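Local coordinates for DUF4627 domain-containing protein (Bacteroides thetaiotaomicron, PDB 3SEE) that is of uncharacterised function but probably binds carbohydrate through a galactose-binding-domain-like beta-sandwich, at residues A62-S68 with G209-S215; F80-T86 with K197-I203. All coordinates share one frame; numbering follows the deposited sequence. Where two conformers were deposited one is given.

Interaction 1. Residues A62-S68 with G209-S215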
# COMPACT_ATOMS: atom_id res chain seq x y z
N ALA A 62 -8.21 6.15 13.38
CA ALA A 62 -7.27 5.27 12.69
C ALA A 62 -8.01 4.15 12.01
O ALA A 62 -9.20 3.91 12.29
CB ALA A 62 -6.27 4.71 13.70
N MSE A 63 -7.30 3.45 11.14
CA MSE A 63 -7.75 2.16 10.62
C MSE A 63 -6.96 1.07 11.31
O MSE A 63 -5.74 1.20 11.47
CB MSE A 63 -7.49 2.05 9.13
CG MSE A 63 -8.21 3.15 8.32
SE MSE A 63 -10.12 3.15 8.44
CE MSE A 63 -10.50 1.42 7.69
N LYS A 64 -7.62 -0.00 11.71
CA LYS A 64 -6.97 -1.15 12.34
C LYS A 64 -7.04 -2.35 11.40
O LYS A 64 -8.13 -2.71 10.93
CB LYS A 64 -7.64 -1.48 13.67
CG LYS A 64 -6.99 -2.65 14.39
CD LYS A 64 -7.75 -3.08 15.62
CE LYS A 64 -7.43 -2.14 16.76
NZ LYS A 64 -7.89 -2.63 18.10
N ILE A 65 -5.89 -2.94 11.15
CA ILE A 65 -5.75 -4.16 10.35
C ILE A 65 -5.44 -5.27 11.35
O ILE A 65 -4.32 -5.37 11.87
CB ILE A 65 -4.65 -4.08 9.29
CG1 ILE A 65 -4.89 -2.88 8.36
CG2 ILE A 65 -4.56 -5.41 8.51
CD1 ILE A 65 -3.76 -2.65 7.33
N ASP A 66 -6.43 -6.08 11.64
CA ASP A 66 -6.36 -7.07 12.73
C ASP A 66 -6.29 -8.47 12.16
O ASP A 66 -7.30 -9.00 11.69
CB ASP A 66 -7.56 -6.90 13.66
CG ASP A 66 -7.56 -7.85 14.84
OD1 ASP A 66 -6.80 -8.82 14.86
OD2 ASP A 66 -8.40 -7.61 15.74
N ASN A 67 -5.09 -9.06 12.15
CA ASN A 67 -4.87 -10.42 11.65
C ASN A 67 -4.88 -11.49 12.75
O ASN A 67 -4.31 -12.55 12.57
CB ASN A 67 -3.53 -10.50 10.90
CG ASN A 67 -3.49 -9.68 9.64
OD1 ASN A 67 -4.46 -9.12 9.20
ND2 ASN A 67 -2.30 -9.61 9.07
N SER A 68 -5.59 -11.21 13.84
CA SER A 68 -5.75 -12.23 14.90
C SER A 68 -6.31 -13.56 14.40
O SER A 68 -5.93 -14.63 14.87
CB SER A 68 -6.67 -11.70 16.01
OG SER A 68 -6.02 -10.62 16.62
N GLY A 209 -1.38 -13.00 12.83
CA GLY A 209 -1.49 -12.69 14.25
C GLY A 209 -1.21 -11.27 14.64
O GLY A 209 -1.47 -10.91 15.80
N GLY A 210 -0.73 -10.46 13.71
CA GLY A 210 -0.37 -9.08 14.01
C GLY A 210 -1.58 -8.17 13.98
O GLY A 210 -2.62 -8.50 13.39
N VAL A 211 -1.45 -7.03 14.64
CA VAL A 211 -2.46 -6.01 14.64
C VAL A 211 -1.75 -4.69 14.44
O VAL A 211 -0.89 -4.31 15.26
CB VAL A 211 -3.28 -5.98 15.95
CG1 VAL A 211 -4.32 -4.84 15.89
CG2 VAL A 211 -3.93 -7.34 16.25
N VAL A 212 -2.07 -3.99 13.35
CA VAL A 212 -1.45 -2.71 13.00
C VAL A 212 -2.54 -1.65 12.84
O VAL A 212 -3.56 -1.90 12.19
CB VAL A 212 -0.61 -2.84 11.69
CG1 VAL A 212 -0.00 -1.51 11.28
CG2 VAL A 212 0.49 -3.91 11.85
N GLU A 213 -2.32 -0.49 13.43
CA GLU A 213 -3.20 0.66 13.28
C GLU A 213 -2.48 1.75 12.49
O GLU A 213 -1.27 1.92 12.64
CB GLU A 213 -3.60 1.15 14.66
CG GLU A 213 -4.37 0.12 15.45
CD GLU A 213 -4.44 0.46 16.91
OE1 GLU A 213 -5.35 1.18 17.32
OE2 GLU A 213 -3.54 0.02 17.66
N ILE A 214 -3.24 2.44 11.65
CA ILE A 214 -2.72 3.39 10.68
C ILE A 214 -3.44 4.72 10.83
O ILE A 214 -4.67 4.76 10.90
CB ILE A 214 -2.98 2.84 9.25
CG1 ILE A 214 -2.12 1.60 9.00
CG2 ILE A 214 -2.72 3.92 8.18
CD1 ILE A 214 -2.81 0.58 8.16
N SER A 215 -2.68 5.81 10.86
CA SER A 215 -3.28 7.12 10.90
C SER A 215 -2.41 8.18 10.21
O SER A 215 -1.22 7.97 10.04
CB SER A 215 -3.61 7.54 12.34
OG SER A 215 -4.48 8.67 12.35
O HOH W 1 -7.46 -0.42 19.32
O HOH W 2 -3.41 -11.06 17.53

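Interaction 2. Residues F80-T86 with K197-I203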
# COMPACT_ATOMS: atom_id res chain seq x y z
N PHE A 80 -6.02 -5.08 2.31
CA PHE A 80 -5.29 -3.84 2.47
C PHE A 80 -6.26 -2.67 2.60
O PHE A 80 -7.44 -2.79 2.24
CB PHE A 80 -4.29 -3.59 1.32
CG PHE A 80 -4.87 -3.63 -0.05
CD1 PHE A 80 -4.91 -4.81 -0.78
CD2 PHE A 80 -5.28 -2.47 -0.68
CE1 PHE A 80 -5.41 -4.82 -2.09
CE2 PHE A 80 -5.77 -2.49 -1.98
CZ PHE A 80 -5.82 -3.66 -2.68
N LEU A 81 -5.74 -1.56 3.12
CA LEU A 81 -6.38 -0.27 3.10
C LEU A 81 -5.94 0.46 1.84
O LEU A 81 -4.75 0.56 1.60
CB LEU A 81 -5.95 0.48 4.35
CG LEU A 81 -6.38 1.94 4.45
CD1 LEU A 81 -7.90 2.06 4.62
CD2 LEU A 81 -5.62 2.66 5.57
N GLY A 82 -6.89 0.92 1.05
CA GLY A 82 -6.55 1.53 -0.21
C GLY A 82 -7.13 2.91 -0.45
O GLY A 82 -8.17 3.27 0.13
N GLN A 83 -6.48 3.71 -1.30
CA GLN A 83 -7.09 4.93 -1.81
C GLN A 83 -6.68 5.13 -3.25
O GLN A 83 -5.49 5.19 -3.56
CB GLN A 83 -6.75 6.15 -0.96
CG GLN A 83 -7.46 7.41 -1.48
CD GLN A 83 -7.51 8.60 -0.55
OE1 GLN A 83 -7.36 9.71 -1.03
NE2 GLN A 83 -7.76 8.40 0.76
N ARG A 84 -7.68 5.21 -4.12
CA ARG A 84 -7.49 5.41 -5.55
C ARG A 84 -7.30 6.89 -5.85
O ARG A 84 -8.01 7.74 -5.27
CB ARG A 84 -8.70 4.83 -6.29
CG ARG A 84 -8.67 4.86 -7.79
CD ARG A 84 -9.95 4.26 -8.31
NE ARG A 84 -9.99 4.20 -9.76
CZ ARG A 84 -10.94 3.58 -10.43
NH1 ARG A 84 -11.97 3.02 -9.80
NH2 ARG A 84 -10.87 3.48 -11.74
N ILE A 85 -6.34 7.17 -6.72
CA ILE A 85 -5.98 8.53 -7.07
C ILE A 85 -6.11 8.72 -8.58
O ILE A 85 -5.45 8.05 -9.36
CB ILE A 85 -4.54 8.85 -6.63
CG1 ILE A 85 -4.38 8.61 -5.12
CG2 ILE A 85 -4.17 10.30 -7.02
CD1 ILE A 85 -2.98 8.85 -4.60
N THR A 86 -6.97 9.65 -8.97
CA THR A 86 -7.24 9.97 -10.38
C THR A 86 -6.96 11.43 -10.70
O THR A 86 -7.36 11.90 -11.74
CB THR A 86 -8.67 9.57 -10.79
OG1 THR A 86 -9.60 10.22 -9.89
CG2 THR A 86 -8.85 8.07 -10.72
N LYS A 197 -2.54 8.25 -14.38
CA LYS A 197 -3.89 8.78 -14.35
C LYS A 197 -4.84 8.03 -13.43
O LYS A 197 -5.91 8.55 -13.08
CB LYS A 197 -4.51 8.81 -15.74
CG LYS A 197 -3.70 9.60 -16.72
CD LYS A 197 -4.39 9.63 -18.10
CE LYS A 197 -3.52 10.18 -19.24
NZ LYS A 197 -2.76 9.16 -20.09
N ASP A 198 -4.49 6.80 -13.04
CA ASP A 198 -5.41 5.98 -12.25
C ASP A 198 -4.62 4.88 -11.55
O ASP A 198 -4.24 3.87 -12.17
CB ASP A 198 -6.50 5.40 -13.15
CG ASP A 198 -7.60 4.74 -12.39
OD1 ASP A 198 -7.56 4.68 -11.14
OD2 ASP A 198 -8.56 4.26 -13.06
N CYS A 199 -4.34 5.12 -10.28
CA CYS A 199 -3.59 4.17 -9.47
C CYS A 199 -4.19 4.17 -8.08
O CYS A 199 -5.10 4.95 -7.79
CB CYS A 199 -2.10 4.55 -9.43
SG CYS A 199 -1.75 6.13 -8.61
N TYR A 200 -3.68 3.29 -7.20
CA TYR A 200 -4.07 3.34 -5.81
C TYR A 200 -2.90 3.07 -4.91
O TYR A 200 -2.02 2.25 -5.24
CB TYR A 200 -5.23 2.38 -5.50
CG TYR A 200 -5.01 0.95 -5.87
CD1 TYR A 200 -5.27 0.51 -7.16
CD2 TYR A 200 -4.58 0.02 -4.94
CE1 TYR A 200 -5.09 -0.83 -7.48
CE2 TYR A 200 -4.40 -1.30 -5.27
CZ TYR A 200 -4.63 -1.72 -6.57
OH TYR A 200 -4.51 -3.03 -6.96
N VAL A 201 -2.90 3.76 -3.79
CA VAL A 201 -2.03 3.42 -2.66
C VAL A 201 -2.65 2.28 -1.87
O VAL A 201 -3.85 2.31 -1.58
CB VAL A 201 -1.85 4.65 -1.76
CG1 VAL A 201 -1.07 4.30 -0.49
CG2 VAL A 201 -1.18 5.80 -2.53
N ALA A 202 -1.85 1.28 -1.52
CA ALA A 202 -2.22 0.17 -0.65
C ALA A 202 -1.32 0.20 0.57
O ALA A 202 -0.10 0.26 0.45
CB ALA A 202 -2.04 -1.16 -1.40
N ILE A 203 -1.92 0.16 1.76
CA ILE A 203 -1.22 0.07 3.02
C ILE A 203 -1.65 -1.26 3.64
O ILE A 203 -2.87 -1.57 3.72
CB ILE A 203 -1.53 1.25 3.96
CG1 ILE A 203 -1.07 2.56 3.30
CG2 ILE A 203 -0.90 1.02 5.35
CD1 ILE A 203 -1.49 3.85 4.05
O HOH W 3 -6.26 11.55 -14.29

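Interaction 1. Residues A62-S68 with G209-S215
Met63 and Ile214 pair their backbones in both directions, and Ile65 and Val212 do the same two residues further along, so strands 62-66 and 211-215 run antiparallel with hydrogen-bonded pairs at these two positions. The bond from Ile65 N to the O of Val212, 2.8 Å, is almost straight at 177°. Beyond these pairs, Asn67 N donates to Gly210 O (2.8 Å), and Gly209 N reaches Asn67 O from above the carbonyl plane. The side chain of Asn67 is held by a hydrogen bond between its OD1 and the OG1 of Thr47, a sodium-site residue. Gly209 has a positive phi of 79°, which favours glycine.

Apolar contact lies on the face carrying Met63, Ile65, Val212 and Ile214. Here the CD1 methyls of Ile65 and Ile214 meet, while the selenomethionine Met63 leads away toward Phe17 and Val21.

On the other face the side chains are mostly polar. Lys64, with CG anti to its N (chi1 -179°), lays CG against Val211 CG1 at 3.8 Å and runs beside Glu213. Lys64 NZ and Glu213 OE1 stay 4.6 Å apart, linked by a water that binds the glutamate weakly. Asp66 OD1 makes an Asx turn with Ser68 N and also takes the Ser68 hydroxyl, 2.6 Å from OG, on its syn lone pair; Val211 CG2 packs against the same oxygen.

The chemistry thus divides by face: hydrocarbon turns into the protein, whereas the charged ends of Lys64 and Glu213 meet only through water in this conformer, consistent with a partly solvated outer surface.

Interaction 2. Residues F80-T86 with K197-I203
With CG anti to the backbone N (chi1 -176°) and the chain extended as far as NE, Arg84 reaches Asp198, whose own CG is likewise anti (chi1 -170°). The guanidinium meets the carboxylate side-on, the two planes only 9° apart: Arg84 NE donates to Asp198 OD1 at 2.8 Å, and Arg84 NH2 to Asp198 OD2, also at 2.8 Å, on its syn lone pair. Thr116 adds a hydrogen bond to OD1, while Arg84 NH1 is taken by the carbonyls of Ser29 and Ala31. Replacing Arg84 with a leucine would probably leave the Asp198 carboxylate without its countercharge and those two carbonyls without their shared donor.

The backbones form an antiparallel ladder between neighbouring strands of one sheet of the galactose-binding-domain-like sandwich, strand 199-204 lying between 79-85 and 108-115. On the Arg84 face, Phe80 and Tyr200 approach rim to rim, their planes nearly parallel and their CE2 atoms 3.8 Å apart. Phe80 CD2 also touches Ala202 CB at 3.6 Å. Gly82 sits beside this ring, where a CB would crowd Phe80 CE2. On the opposite face, Ile85 CD1 lies 4.1 Å from Val201 CG2, and Ile85 also packs on Leu219 of the other sheet.

From the N terminus, strand 61-66, which opens interaction 1, is followed directly by strand 79-85, which opens interaction 2. The chain then makes a long excursion through both sheets before strand 199-204 returns to close that loop, 111 residues on. Strand 211-221 comes next and closes the longer loop of interaction 1, so the two contacts nest without crossing. Interaction 1 belongs to the antiparallel sheet and interaction 2 to the mixed sheet, and their inner faces meet across the sandwich although their centres lie 18 Å apart. Ile214 packs on Ile203, and Met63 CG at 3.8 Å on Leu81 CD2, joining the two layers in a shared hydrophobic core.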